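Local coordinates for protein ribose 5-phosphate isomerase (Giardia lamblia, PDB 3S5P) that probably interconverts ribose 5-phosphate and ribulose 5-phosphate in the pentose phosphate pathway, as an RpiB-type sugar-phosphate isomerase, at residues K100-A105 and N121-A126. Numbering follows the deposited sequence.
Sequences KGIRCA and NANALA
R103 O accepts two backbone hydrogen bonds, from N123 N at 3.0 Å and A124 N at 3.1 Å. The second begins the parallel pairing of strands 104-106 and 124-128 in a beta-alpha-beta unit, with helix 110-118 as the crossover; the first comes from the preceding loop. The RpiB fold has a five-stranded parallel sheet, with 104-106 outermost within this chain. The pairing continues from A105 N to A124 O, then A126 N to A105 O. The N123 amide grips the backbone of 101-103 with both ends. Its OD1 takes R103 N in a nearly straight bond (2.8 Å, 176°). Its ND2 donates a hydrogen bond to G101 O at 3.0 Å. Together they fix the amide's rotation. CG sits between backbone N and carbonyl carbon (chi1 50°), turning the amide toward that backbone. The R103 chain bends at chi3 (-65°), and one guanidinium face lies toward N123 ND2, two donors without a bond. On the sheet face with C104 and A124, C104 SG touches A126 CB at 3.7 Å. A105 CB meets A122 CB near helix 110-118. I94 of the second subunit packs on R103, whose NE bonds N121 O at 2.9 Å, above that carbonyl's plane.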
# COMPACT_ATOMS: atom_id res chain seq x y z
N LYS A 100 9.14 12.52 2.75
CA LYS A 100 8.33 13.67 2.43
C LYS A 100 8.14 13.77 0.91
O LYS A 100 9.08 13.52 0.14
CB LYS A 100 8.97 14.92 3.03
CG LYS A 100 8.83 14.96 4.55
CD LYS A 100 8.99 16.37 5.11
CE LYS A 100 7.93 16.67 6.17
NZ LYS A 100 7.61 18.15 6.27
N GLY A 101 6.92 14.08 0.47
CA GLY A 101 6.69 14.30 -0.95
C GLY A 101 6.64 13.06 -1.83
O GLY A 101 6.61 13.18 -3.05
N ILE A 102 6.64 11.89 -1.20
CA ILE A 102 6.49 10.61 -1.88
C ILE A 102 5.18 9.94 -1.47
O ILE A 102 4.85 9.83 -0.28
CB ILE A 102 7.66 9.63 -1.58
CG1 ILE A 102 8.98 10.17 -2.13
CG2 ILE A 102 7.41 8.26 -2.21
CD1 ILE A 102 9.17 9.97 -3.63
N ARG A 103 4.43 9.51 -2.47
CA ARG A 103 3.21 8.77 -2.26
C ARG A 103 3.32 7.46 -3.03
O ARG A 103 3.21 7.43 -4.27
CB ARG A 103 2.03 9.61 -2.73
CG ARG A 103 1.82 10.82 -1.84
CD ARG A 103 0.97 11.94 -2.49
NE ARG A 103 1.60 12.56 -3.66
CZ ARG A 103 2.53 13.51 -3.60
NH1 ARG A 103 3.01 13.90 -2.41
NH2 ARG A 103 3.01 14.03 -4.73
N CYS A 104 3.51 6.38 -2.28
CA CYS A 104 3.81 5.10 -2.87
C CYS A 104 2.62 4.15 -2.74
O CYS A 104 2.08 3.92 -1.64
CB CYS A 104 5.09 4.52 -2.29
SG CYS A 104 5.59 2.92 -2.95
N ALA A 105 2.23 3.64 -3.89
CA ALA A 105 1.06 2.80 -4.03
C ALA A 105 1.55 1.38 -4.30
O ALA A 105 2.22 1.15 -5.30
CB ALA A 105 0.24 3.31 -5.20
N ASN A 121 -2.82 10.53 -6.05
CA ASN A 121 -1.67 11.25 -6.63
C ASN A 121 -0.34 10.54 -6.34
O ASN A 121 0.66 11.17 -6.02
CB ASN A 121 -1.62 12.74 -6.15
CG ASN A 121 -0.73 13.59 -7.00
OD1 ASN A 121 -0.51 13.27 -8.16
ND2 ASN A 121 -0.16 14.67 -6.43
N ALA A 122 -0.33 9.21 -6.48
CA ALA A 122 0.87 8.45 -6.22
C ALA A 122 1.92 8.86 -7.25
O ALA A 122 1.60 9.05 -8.41
CB ALA A 122 0.60 6.96 -6.28
N ASN A 123 3.16 9.02 -6.79
CA ASN A 123 4.27 9.24 -7.69
C ASN A 123 5.30 8.11 -7.58
O ASN A 123 6.38 8.21 -8.11
CB ASN A 123 4.94 10.63 -7.44
CG ASN A 123 5.25 10.88 -5.98
OD1 ASN A 123 5.14 9.98 -5.15
ND2 ASN A 123 5.63 12.10 -5.64
N ALA A 124 4.97 7.05 -6.84
CA ALA A 124 5.81 5.86 -6.76
C ALA A 124 4.90 4.66 -6.84
O ALA A 124 3.83 4.65 -6.23
CB ALA A 124 6.61 5.83 -5.47
N LEU A 125 5.29 3.67 -7.63
CA LEU A 125 4.54 2.43 -7.69
C LEU A 125 5.43 1.34 -7.10
O LEU A 125 6.59 1.20 -7.51
CB LEU A 125 4.23 2.10 -9.16
CG LEU A 125 3.59 0.73 -9.44
CD1 LEU A 125 2.20 0.62 -8.79
CD2 LEU A 125 3.48 0.45 -10.95
N ALA A 126 4.91 0.58 -6.14
CA ALA A 126 5.62 -0.59 -5.63
C ALA A 126 5.03 -1.84 -6.21
O ALA A 126 3.81 -2.01 -6.21
CB ALA A 126 5.58 -0.64 -4.12